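Free methionine-R-sulfoxide reductase (PDB 1F5M) reduces the R-enantiomer of free methionine sulfoxide to methionine in a reversible reaction with thioredoxin, protecting yeast cells against oxidative stress. Local coordinates at residues Leu30-Leu35 with Glu167-Leu172; Gly34-Gln39 with Asn174-Phe179; Asn78-Gly83 with Leu145-Ile150. One frame throughout, in Å; residues are numbered along the deposited sequence.

Contact 1: residues Leu30-Leu35 with Glu167-Leu172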
ATOM      1  N   LEU B  30      -0.829  17.760  -7.860  1.00 25.90           N
ATOM      2  CA  LEU B  30      -1.723  17.746  -9.034  1.00 26.75           C
ATOM      3  C   LEU B  30      -2.146  16.310  -9.370  1.00 25.96           C
ATOM      4  O   LEU B  30      -3.295  16.076  -9.710  1.00 27.82           O
ATOM      5  CB  LEU B  30      -1.044  18.371 -10.251  1.00 28.59           C
ATOM      6  CG  LEU B  30      -0.783  19.875 -10.092  1.00 31.56           C
ATOM      7  CD1 LEU B  30      -0.066  20.416 -11.322  1.00 34.12           C
ATOM      8  CD2 LEU B  30      -2.126  20.584  -9.878  1.00 30.10           C
ATOM      9  N   SER B  31      -1.223  15.352  -9.287  1.00 23.86           N
ATOM     10  CA  SER B  31      -1.587  13.956  -9.559  1.00 22.79           C
ATOM     11  C   SER B  31      -2.576  13.458  -8.485  1.00 23.39           C
ATOM     12  O   SER B  31      -3.528  12.769  -8.784  1.00 24.54           O
ATOM     13  CB  SER B  31      -0.352  13.049  -9.552  1.00 20.74           C
ATOM     14  OG  SER B  31       0.486  13.230 -10.695  1.00 23.60           O
ATOM     15  N   TYR B  32      -2.339  13.777  -7.220  1.00 23.53           N
ATOM     16  CA  TYR B  32      -3.242  13.303  -6.190  1.00 23.73           C
ATOM     17  C   TYR B  32      -4.652  13.829  -6.448  1.00 25.68           C
ATOM     18  O   TYR B  32      -5.636  13.111  -6.296  1.00 25.23           O
ATOM     19  CB  TYR B  32      -2.780  13.739  -4.797  1.00 23.18           C
ATOM     20  CG  TYR B  32      -3.795  13.375  -3.755  1.00 20.58           C
ATOM     21  CD1 TYR B  32      -3.824  12.100  -3.229  1.00 20.90           C
ATOM     22  CD2 TYR B  32      -4.827  14.260  -3.421  1.00 20.29           C
ATOM     23  CE1 TYR B  32      -4.829  11.688  -2.414  1.00 18.98           C
ATOM     24  CE2 TYR B  32      -5.869  13.853  -2.596  1.00 22.84           C
ATOM     25  CZ  TYR B  32      -5.852  12.547  -2.104  1.00 20.32           C
ATOM     26  OH  TYR B  32      -6.872  12.073  -1.352  1.00 19.33           O
ATOM     27  N   GLU B  33      -4.748  15.096  -6.830  1.00 27.20           N
ATOM     28  CA  GLU B  33      -6.033  15.725  -7.114  1.00 27.45           C
ATOM     29  C   GLU B  33      -6.735  15.010  -8.285  1.00 25.80           C
ATOM     30  O   GLU B  33      -7.907  14.668  -8.216  1.00 25.05           O
ATOM     31  CB  GLU B  33      -5.770  17.197  -7.444  1.00 32.49           C
ATOM     32  CG  GLU B  33      -6.970  18.036  -7.894  1.00 39.23           C
ATOM     33  CD  GLU B  33      -6.551  19.494  -8.155  1.00 42.48           C
ATOM     34  OE1 GLU B  33      -5.955  20.109  -7.216  1.00 44.35           O
ATOM     35  OE2 GLU B  33      -6.806  20.000  -9.280  1.00 43.62           O
ATOM     36  N   GLY B  34      -6.016  14.778  -9.361  1.00 25.26           N
ATOM     37  CA  GLY B  34      -6.635  14.103 -10.474  1.00 28.02           C
ATOM     38  C   GLY B  34      -6.987  12.645 -10.178  1.00 28.94           C
ATOM     39  O   GLY B  34      -7.995  12.153 -10.676  1.00 29.05           O
ATOM     40  N   LEU B  35      -6.157  11.953  -9.387  1.00 27.52           N
ATOM     41  CA  LEU B  35      -6.399  10.552  -9.054  1.00 26.60           C
ATOM     42  C   LEU B  35      -7.512  10.357  -8.052  1.00 26.29           C
ATOM     43  O   LEU B  35      -8.177   9.304  -8.059  1.00 25.44           O
ATOM     44  CB  LEU B  35      -5.117   9.907  -8.512  1.00 23.33           C
ATOM     45  CG  LEU B  35      -4.029   9.704  -9.571  1.00 23.07           C
ATOM     46  CD1 LEU B  35      -2.698   9.430  -8.918  1.00 22.41           C
ATOM     47  CD2 LEU B  35      -4.443   8.553 -10.496  1.00 20.24           C
ATOM     48  N   GLU B 167       1.774  19.005   4.304  1.00 22.09           N
ATOM     49  CA  GLU B 167       0.601  19.552   4.981  1.00 23.69           C
ATOM     50  C   GLU B 167      -0.408  19.992   3.930  1.00 23.65           C
ATOM     51  O   GLU B 167      -1.585  20.018   4.215  1.00 25.80           O
ATOM     52  CB  GLU B 167       0.963  20.715   5.940  1.00 26.21           C
ATOM     53  CG  GLU B 167       1.700  20.194   7.189  1.00 28.61           C
ATOM     54  CD  GLU B 167       1.798  21.192   8.335  1.00 32.15           C
ATOM     55  OE1 GLU B 167       1.687  22.409   8.075  1.00 29.81           O
ATOM     56  OE2 GLU B 167       1.998  20.749   9.503  1.00 34.12           O
ATOM     57  N   LYS B 168       0.030  20.331   2.718  1.00 23.10           N
ATOM     58  CA  LYS B 168      -0.924  20.721   1.677  1.00 24.87           C
ATOM     59  C   LYS B 168      -1.641  19.444   1.229  1.00 25.51           C
ATOM     60  O   LYS B 168      -2.859  19.441   0.994  1.00 24.42           O
ATOM     61  CB  LYS B 168      -0.222  21.278   0.462  1.00 26.14           C
ATOM     62  CG  LYS B 168       0.235  22.728   0.596  1.00 28.31           C
ATOM     63  CD  LYS B 168       1.178  23.098  -0.571  1.00 30.87           C
ATOM     64  CE  LYS B 168       1.623  24.556  -0.441  1.00 32.54           C
ATOM     65  NZ  LYS B 168       2.622  24.949  -1.469  1.00 34.23           N
ATOM     66  N   LEU B 169      -0.864  18.368   1.151  1.00 21.20           N
ATOM     67  CA  LEU B 169      -1.389  17.079   0.727  1.00 21.28           C
ATOM     68  C   LEU B 169      -2.419  16.551   1.714  1.00 21.04           C
ATOM     69  O   LEU B 169      -3.407  15.938   1.311  1.00 23.31           O
ATOM     70  CB  LEU B 169      -0.257  16.051   0.587  1.00 20.04           C
ATOM     71  CG  LEU B 169      -0.703  14.623   0.170  1.00 20.03           C
ATOM     72  CD1 LEU B 169      -1.394  14.676  -1.211  1.00 19.32           C
ATOM     73  CD2 LEU B 169       0.534  13.711   0.096  1.00 21.81           C
ATOM     74  N   ALA B 170      -2.156  16.756   2.997  1.00 20.55           N
ATOM     75  CA  ALA B 170      -3.033  16.314   4.049  1.00 21.33           C
ATOM     76  C   ALA B 170      -4.363  17.053   3.914  1.00 24.08           C
ATOM     77  O   ALA B 170      -5.423  16.485   4.141  1.00 26.02           O
ATOM     78  CB  ALA B 170      -2.366  16.579   5.463  1.00 21.56           C
ATOM     79  N   LYS B 171      -4.311  18.328   3.554  1.00 25.87           N
ATOM     80  CA  LYS B 171      -5.554  19.086   3.392  1.00 26.63           C
ATOM     81  C   LYS B 171      -6.379  18.575   2.188  1.00 26.21           C
ATOM     82  O   LYS B 171      -7.619  18.528   2.235  1.00 25.90           O
ATOM     83  CB  LYS B 171      -5.235  20.577   3.250  1.00 25.80           C
ATOM     84  CG  LYS B 171      -4.804  21.217   4.553  1.00 28.01           C
ATOM     85  CD  LYS B 171      -4.412  22.665   4.325  1.00 30.92           C
ATOM     86  CE  LYS B 171      -3.910  23.303   5.621  1.00 34.83           C
ATOM     87  NZ  LYS B 171      -2.751  22.528   6.219  1.00 38.02           N
ATOM     88  N   LEU B 172      -5.682  18.158   1.142  1.00 24.49           N
ATOM     89  CA  LEU B 172      -6.323  17.650  -0.067  1.00 25.51           C
ATOM     90  C   LEU B 172      -6.951  16.290   0.197  1.00 24.72           C
ATOM     91  O   LEU B 172      -7.947  15.896  -0.463  1.00 26.06           O
ATOM     92  CB  LEU B 172      -5.301  17.514  -1.222  1.00 23.67           C
ATOM     93  CG  LEU B 172      -4.773  18.755  -1.921  1.00 24.82           C
ATOM     94  CD1 LEU B 172      -3.824  18.375  -3.046  1.00 21.77           C
ATOM     95  CD2 LEU B 172      -5.940  19.557  -2.457  1.00 27.50           C
TER
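Y32 packs on L169 and L172 in a buried helix-helix contact, where the first helix of the chain, 21-36, lies beside the last, 160-176. The two segments run in the same general sense, with the CA atoms of Y32 and L169 8.1 Å apart. CG of Y32 stands anti to the backbone N (chi1 174°), which sends the ring across the gap to the other helix. There the L169 side chain crosses it at about a right angle. CD1 of L169 approaches CG of Y32 to 3.7 Å and makes an off-centre CH-pi contact, 4.2 Å from the ring centroid. L172 slides past the ring in the opposite direction, its CB 4.0 Å from CE2 of Y32. Its carbonyl O lies near the ring plane, 3.6 Å from the same CE2 at the edge. Helix 42-59 adds a third wall: L52 and N45 touch Y32, and I53 touches L169; the contact lies in the helical layer of the GAF domain. Leucine carbons thus pack against the ring, while the phenolic hydroxyl reaches past them to the hydroxyl of S176, one turn further along helix 160-176. The same buried tyrosine therefore joins the helices by apolar packing and by a polar end that is satisfied.

Contact 2: residues Gly34-Gln39 with Asn174-Phe179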
ATOM      1  N   GLY B  34      -6.016  14.778  -9.361  1.00 25.26           N
ATOM      2  CA  GLY B  34      -6.635  14.103 -10.474  1.00 28.02           C
ATOM      3  C   GLY B  34      -6.987  12.645 -10.178  1.00 28.94           C
ATOM      4  O   GLY B  34      -7.995  12.153 -10.676  1.00 29.05           O
ATOM      5  N   LEU B  35      -6.157  11.953  -9.387  1.00 27.52           N
ATOM      6  CA  LEU B  35      -6.399  10.552  -9.054  1.00 26.60           C
ATOM      7  C   LEU B  35      -7.512  10.357  -8.052  1.00 26.29           C
ATOM      8  O   LEU B  35      -8.177   9.304  -8.059  1.00 25.44           O
ATOM      9  CB  LEU B  35      -5.117   9.907  -8.512  1.00 23.33           C
ATOM     10  CG  LEU B  35      -4.029   9.704  -9.571  1.00 23.07           C
ATOM     11  CD1 LEU B  35      -2.698   9.430  -8.918  1.00 22.41           C
ATOM     12  CD2 LEU B  35      -4.443   8.553 -10.496  1.00 20.24           C
ATOM     13  N   SER B  36      -7.737  11.361  -7.206  1.00 26.69           N
ATOM     14  CA  SER B  36      -8.766  11.279  -6.150  1.00 27.80           C
ATOM     15  C   SER B  36     -10.099  11.943  -6.475  1.00 30.32           C
ATOM     16  O   SER B  36     -11.079  11.831  -5.710  1.00 29.83           O
ATOM     17  CB  SER B  36      -8.220  11.886  -4.852  1.00 29.48           C
ATOM     18  OG  SER B  36      -8.033  13.296  -4.994  1.00 31.40           O
ATOM     19  N   ASP B  37     -10.156  12.625  -7.609  1.00 33.36           N
ATOM     20  CA  ASP B  37     -11.386  13.312  -7.975  1.00 34.43           C
ATOM     21  C   ASP B  37     -12.591  12.404  -8.053  1.00 33.94           C
ATOM     22  O   ASP B  37     -13.653  12.728  -7.504  1.00 34.35           O
ATOM     23  CB  ASP B  37     -11.259  14.026  -9.314  1.00 36.87           C
ATOM     24  CG  ASP B  37     -12.585  14.683  -9.731  1.00 40.82           C
ATOM     25  OD1 ASP B  37     -13.121  15.490  -8.928  1.00 41.54           O
ATOM     26  OD2 ASP B  37     -13.100  14.372 -10.836  1.00 43.21           O
ATOM     27  N   GLY B  38     -12.417  11.270  -8.722  1.00 31.53           N
ATOM     28  CA  GLY B  38     -13.507  10.335  -8.912  1.00 30.63           C
ATOM     29  C   GLY B  38     -14.163   9.566  -7.771  1.00 30.57           C
ATOM     30  O   GLY B  38     -15.196   8.937  -8.012  1.00 28.57           O
ATOM     31  N   GLN B  39     -13.595   9.557  -6.563  1.00 28.17           N
ATOM     32  CA  GLN B  39     -14.222   8.824  -5.461  1.00 28.27           C
ATOM     33  C   GLN B  39     -13.713   9.322  -4.133  1.00 29.21           C
ATOM     34  O   GLN B  39     -12.599   9.857  -4.047  1.00 29.44           O
ATOM     35  CB  GLN B  39     -14.012   7.292  -5.574  1.00 27.66           C
ATOM     36  CG  GLN B  39     -12.551   6.786  -5.589  1.00 26.37           C
ATOM     37  CD  GLN B  39     -11.729   7.396  -6.706  1.00 27.57           C
ATOM     38  OE1 GLN B  39     -10.810   8.200  -6.458  1.00 29.91           O
ATOM     39  NE2 GLN B  39     -12.041   7.035  -7.940  1.00 24.67           N
ATOM     40  N   ASN B 174      -8.065  15.397   3.252  1.00 27.26           N
ATOM     41  CA  ASN B 174      -9.258  15.682   4.062  1.00 28.23           C
ATOM     42  C   ASN B 174     -10.475  16.068   3.196  1.00 29.11           C
ATOM     43  O   ASN B 174     -11.610  15.638   3.470  1.00 30.86           O
ATOM     44  CB  ASN B 174      -8.998  16.824   5.024  1.00 27.94           C
ATOM     45  CG  ASN B 174     -10.267  17.278   5.727  1.00 29.01           C
ATOM     46  OD1 ASN B 174     -10.620  18.461   5.675  1.00 30.32           O
ATOM     47  ND2 ASN B 174     -10.958  16.343   6.393  1.00 24.14           N
ATOM     48  N   LYS B 175     -10.240  16.893   2.174  1.00 29.74           N
ATOM     49  CA  LYS B 175     -11.327  17.356   1.307  1.00 30.45           C
ATOM     50  C   LYS B 175     -11.753  16.333   0.281  1.00 30.33           C
ATOM     51  O   LYS B 175     -12.843  16.441  -0.290  1.00 29.42           O
ATOM     52  CB  LYS B 175     -10.919  18.622   0.540  1.00 33.05           C
ATOM     53  CG  LYS B 175     -10.479  19.776   1.421  1.00 36.52           C
ATOM     54  CD  LYS B 175      -9.302  20.509   0.761  1.00 41.39           C
ATOM     55  CE  LYS B 175      -9.748  21.540  -0.275  1.00 42.90           C
ATOM     56  NZ  LYS B 175     -10.397  22.730   0.405  1.00 44.28           N
ATOM     57  N   SER B 176     -10.892  15.357   0.011  1.00 28.67           N
ATOM     58  CA  SER B 176     -11.192  14.364  -1.007  1.00 27.47           C
ATOM     59  C   SER B 176     -11.636  13.021  -0.466  1.00 27.60           C
ATOM     60  O   SER B 176     -12.181  12.184  -1.204  1.00 27.84           O
ATOM     61  CB  SER B 176      -9.956  14.171  -1.919  1.00 28.89           C
ATOM     62  OG  SER B 176      -8.889  13.509  -1.253  1.00 25.57           O
ATOM     63  N   CYS B 177     -11.390  12.788   0.809  1.00 27.49           N
ATOM     64  CA  CYS B 177     -11.742  11.509   1.382  1.00 28.55           C
ATOM     65  C   CYS B 177     -12.781  11.642   2.461  1.00 30.67           C
ATOM     66  O   CYS B 177     -12.911  12.682   3.118  1.00 34.18           O
ATOM     67  CB  CYS B 177     -10.515  10.835   1.993  1.00 23.70           C
ATOM     68  SG  CYS B 177      -9.093  10.607   0.898  1.00 25.23           S
ATOM     69  N   VAL B 178     -13.525  10.566   2.641  1.00 31.83           N
ATOM     70  CA  VAL B 178     -14.523  10.488   3.679  1.00 32.34           C
ATOM     71  C   VAL B 178     -14.017   9.364   4.586  1.00 32.87           C
ATOM     72  O   VAL B 178     -13.960   8.192   4.205  1.00 35.01           O
ATOM     73  CB  VAL B 178     -15.906  10.132   3.118  1.00 32.53           C
ATOM     74  CG1 VAL B 178     -16.840   9.754   4.262  1.00 33.16           C
ATOM     75  CG2 VAL B 178     -16.499  11.327   2.366  1.00 33.57           C
ATOM     76  N   PHE B 179     -13.611   9.725   5.784  1.00 34.47           N
ATOM     77  CA  PHE B 179     -13.121   8.737   6.729  1.00 34.98           C
ATOM     78  C   PHE B 179     -14.260   8.236   7.626  1.00 38.47           C
ATOM     79  O   PHE B 179     -14.254   7.027   7.974  1.00 40.20           O
ATOM     80  CB  PHE B 179     -12.013   9.360   7.568  1.00 31.94           C
ATOM     81  CG  PHE B 179     -10.751   9.565   6.811  1.00 30.51           C
ATOM     82  CD1 PHE B 179     -10.477  10.785   6.203  1.00 30.15           C
ATOM     83  CD2 PHE B 179      -9.847   8.517   6.663  1.00 29.73           C
ATOM     84  CE1 PHE B 179      -9.311  10.960   5.453  1.00 30.56           C
ATOM     85  CE2 PHE B 179      -8.670   8.681   5.909  1.00 29.33           C
ATOM     86  CZ  PHE B 179      -8.401   9.894   5.308  1.00 27.55           C
TER
HETATM   87  O   HOH W   1     -12.837  12.592  -3.744  1.00 38.77           O
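Water 1 bridges S36 and S176, its oxygen 2.7 Å from O of S36 and 2.7 Å from O of S176. It is placed to donate to both carbonyls, though it has more acceptors around it than protons and cannot serve them all at once. O of Q39 is 2.8 Å from the same water. Two of these carbonyls belong to one turn: S36 to Q39 forms a type I beta turn, closed weakly by Q39 N on S36 O at 3.5 Å, where the chain leaves helix 21-36. The O of Q39 has another partner in the side-chain amide of N45.

Next to the water the two serines meet directly, CA of S36 and CA of S176 lying 6.5 Å apart. OG of S36 lies 3.7 Å from CB of S176, a van der Waals contact. Each hydroxyl sits between its own backbone N and carbonyl carbon (chi1 68° in S36, 70° in S176), and from there bonds back to a carbonyl four residues earlier, that of Y32 for S36 and that of L172 for S176. S176 OG is also met by the Y32 hydroxyl.

Beyond the serines the C-terminal end stays attached: V178 pairs with V40 through the backbone, and the F179 ring stacks on W42 at the start of helix 42-59. L35 O accepts a bond from Q92 of the second subunit. The ends of the first and last helices are thus joined by a shared water, by serine side chains in van der Waals contact, and by the Y32 hydroxyl bonded to S176 OG.

Contact 3: residues Asn78-Gly83 with Leu145-Ile150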
ATOM      1  N   ASN B  78      -8.427   7.876  19.814  1.00 47.62           N
ATOM      2  CA  ASN B  78      -7.144   8.082  20.488  1.00 44.08           C
ATOM      3  C   ASN B  78      -6.199   6.969  20.065  1.00 40.95           C
ATOM      4  O   ASN B  78      -5.183   6.720  20.715  1.00 39.78           O
ATOM      5  CB  ASN B  78      -7.275   8.047  22.006  1.00 47.35           C
ATOM      6  CG  ASN B  78      -7.320   9.440  22.620  1.00 50.81           C
ATOM      7  OD1 ASN B  78      -6.452  10.292  22.350  1.00 52.68           O
ATOM      8  ND2 ASN B  78      -8.327   9.679  23.458  1.00 51.59           N
ATOM      9  N   THR B  79      -6.549   6.303  18.970  1.00 36.24           N
ATOM     10  CA  THR B  79      -5.745   5.218  18.459  1.00 33.47           C
ATOM     11  C   THR B  79      -5.614   5.319  16.940  1.00 28.94           C
ATOM     12  O   THR B  79      -6.545   5.735  16.271  1.00 27.41           O
ATOM     13  CB  THR B  79      -6.387   3.890  18.875  1.00 35.25           C
ATOM     14  OG1 THR B  79      -6.255   3.776  20.290  1.00 37.25           O
ATOM     15  CG2 THR B  79      -5.707   2.710  18.223  1.00 36.18           C
ATOM     16  N   LEU B  80      -4.427   4.984  16.425  1.00 27.04           N
ATOM     17  CA  LEU B  80      -4.120   4.994  14.983  1.00 25.70           C
ATOM     18  C   LEU B  80      -4.017   3.544  14.514  1.00 24.66           C
ATOM     19  O   LEU B  80      -3.374   2.730  15.170  1.00 25.45           O
ATOM     20  CB  LEU B  80      -2.773   5.663  14.719  1.00 28.13           C
ATOM     21  CG  LEU B  80      -2.654   7.175  14.966  1.00 28.27           C
ATOM     22  CD1 LEU B  80      -1.151   7.560  14.872  1.00 30.16           C
ATOM     23  CD2 LEU B  80      -3.460   7.944  13.922  1.00 26.25           C
ATOM     24  N   ILE B  81      -4.641   3.237  13.395  1.00 24.07           N
ATOM     25  CA  ILE B  81      -4.597   1.884  12.815  1.00 24.69           C
ATOM     26  C   ILE B  81      -3.839   1.991  11.479  1.00 22.95           C
ATOM     27  O   ILE B  81      -4.071   2.932  10.698  1.00 22.51           O
ATOM     28  CB  ILE B  81      -5.979   1.366  12.468  1.00 27.10           C
ATOM     29  CG1 ILE B  81      -6.926   1.570  13.642  1.00 30.98           C
ATOM     30  CG2 ILE B  81      -5.926  -0.112  12.153  1.00 27.45           C
ATOM     31  CD1 ILE B  81      -8.319   1.073  13.281  1.00 38.99           C
ATOM     32  N   LEU B  82      -2.976   1.013  11.223  1.00 20.53           N
ATOM     33  CA  LEU B  82      -2.164   0.952   9.993  1.00 22.43           C
ATOM     34  C   LEU B  82      -3.041   1.024   8.731  1.00 22.53           C
ATOM     35  O   LEU B  82      -4.002   0.245   8.601  1.00 21.66           O
ATOM     36  CB  LEU B  82      -1.393  -0.373   9.951  1.00 21.22           C
ATOM     37  CG  LEU B  82       0.000  -0.443   9.290  1.00 24.97           C
ATOM     38  CD1 LEU B  82       0.216  -1.819   8.705  1.00 21.92           C
ATOM     39  CD2 LEU B  82       0.199   0.608   8.292  1.00 17.28           C
ATOM     40  N   GLY B  83      -2.688   1.947   7.817  1.00 21.60           N
ATOM     41  CA  GLY B  83      -3.384   2.138   6.550  1.00 20.42           C
ATOM     42  C   GLY B  83      -2.414   1.815   5.419  1.00 22.36           C
ATOM     43  O   GLY B  83      -1.353   1.222   5.676  1.00 22.32           O
ATOM     44  N   LEU B 145      -7.526  12.899  11.727  1.00 23.40           N
ATOM     45  CA  LEU B 145      -8.158  11.797  10.969  1.00 24.14           C
ATOM     46  C   LEU B 145      -7.147  10.650  10.775  1.00 25.51           C
ATOM     47  O   LEU B 145      -7.507   9.474  10.626  1.00 26.03           O
ATOM     48  CB  LEU B 145      -8.619  12.344   9.616  1.00 21.90           C
ATOM     49  CG  LEU B 145      -9.752  13.380   9.672  1.00 25.63           C
ATOM     50  CD1 LEU B 145     -10.169  13.817   8.259  1.00 25.67           C
ATOM     51  CD2 LEU B 145     -10.930  12.746  10.378  1.00 24.43           C
ATOM     52  N   GLY B 146      -5.867  11.024  10.766  1.00 27.09           N
ATOM     53  CA  GLY B 146      -4.783  10.069  10.607  1.00 24.39           C
ATOM     54  C   GLY B 146      -3.480  10.820  10.387  1.00 23.47           C
ATOM     55  O   GLY B 146      -3.413  12.045  10.548  1.00 22.12           O
ATOM     56  N   VAL B 147      -2.422  10.105  10.017  1.00 23.17           N
ATOM     57  CA  VAL B 147      -1.151  10.769   9.770  1.00 22.48           C
ATOM     58  C   VAL B 147      -0.510  10.250   8.506  1.00 22.40           C
ATOM     59  O   VAL B 147      -0.833   9.147   8.024  1.00 22.50           O
ATOM     60  CB  VAL B 147      -0.117  10.533  10.897  1.00 22.93           C
ATOM     61  CG1 VAL B 147      -0.651  11.014  12.249  1.00 25.42           C
ATOM     62  CG2 VAL B 147       0.233   9.053  10.963  1.00 24.19           C
ATOM     63  N   ILE B 148       0.357  11.083   7.943  1.00 21.38           N
ATOM     64  CA  ILE B 148       1.150  10.737   6.780  1.00 22.01           C
ATOM     65  C   ILE B 148       2.510  10.484   7.416  1.00 22.78           C
ATOM     66  O   ILE B 148       3.032  11.342   8.145  1.00 22.77           O
ATOM     67  CB  ILE B 148       1.273  11.901   5.799  1.00 22.25           C
ATOM     68  CG1 ILE B 148      -0.115  12.417   5.397  1.00 19.16           C
ATOM     69  CG2 ILE B 148       2.041  11.448   4.592  1.00 23.58           C
ATOM     70  CD1 ILE B 148      -0.064  13.542   4.358  1.00 21.19           C
ATOM     71  N   ASP B 149       3.076   9.314   7.131  1.00 21.36           N
ATOM     72  CA  ASP B 149       4.334   8.887   7.739  1.00 20.67           C
ATOM     73  C   ASP B 149       5.396   8.455   6.712  1.00 18.32           C
ATOM     74  O   ASP B 149       5.161   7.548   5.840  1.00 15.20           O
ATOM     75  CB  ASP B 149       3.999   7.710   8.702  1.00 21.54           C
ATOM     76  CG  ASP B 149       5.173   7.263   9.595  1.00 22.32           C
ATOM     77  OD1 ASP B 149       6.206   7.957   9.703  1.00 23.42           O
ATOM     78  OD2 ASP B 149       5.036   6.198  10.253  1.00 25.01           O
ATOM     79  N   ILE B 150       6.542   9.106   6.758  1.00 15.73           N
ATOM     80  CA  ILE B 150       7.653   8.710   5.866  1.00 15.03           C
ATOM     81  C   ILE B 150       8.899   8.363   6.658  1.00 19.62           C
ATOM     82  O   ILE B 150       9.335   9.181   7.518  1.00 19.07           O
ATOM     83  CB  ILE B 150       8.006   9.842   4.893  1.00 15.93           C
ATOM     84  CG1 ILE B 150       6.732  10.382   4.242  1.00 19.07           C
ATOM     85  CG2 ILE B 150       8.976   9.352   3.838  1.00 12.51           C
ATOM     86  CD1 ILE B 150       7.002  11.469   3.142  1.00 18.27           C
TER
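Strand segments 78-83 and 145-150 run obliquely to each other and come closest at L80 and G146, whose CA atoms are 6.7 Å apart. L80 spans the gap with its two methyl branches. CD2 of L80 reaches the bare backbone of G146, 4.2 Å from its CA, and CD1 of L80 turns to V147, 4.4 Å from CG1, a loose touch of methyl on methyl. With CG beside the backbone N (chi1 -68°), the leucine fork is directed over strand 64-72 toward G146 and V147. The two strands are second neighbours in the antiparallel sheet of the GAF fold: strand 64-72 lies between them, and its Y70 packs against both L80 and V147. Helix 99-107 closes over this side of the sheet, C101 touching L80 and V147 alike and A105 adding to the cover of L80. This is consistent with the side on which GAF domains usually bind their ligands, opposite the layer of helices 21-36, 42-59 and 160-176. V147 also meets V134 of strand 131-138, so its methyls connect strands on both sides of its own. Next to L80, I81 serves the dimer instead, packing on N41 of the second subunit.

Contacts 1 and 2 join the same pair of helices, 21-36 and 160-176, with centres 9 Å apart. Contact 1 is buried and mainly apolar; contact 2, at the helix ends, is only partly buried and relies on water and hydroxyls. The Y32 hydroxyl passes from one to the other. Contact 3 lies about 17 Å from the centre of each, buried on the face of the sheet that helix 99-107 covers, and consists of aliphatic packing alone. It is nested in the chain loop that contacts 1 and 2 close. A170 on I148 connects it to contact 1, and F179 on L145 to contact 2. All three have segments that reach the second subunit, contacts 1 and 2 through the shared L35.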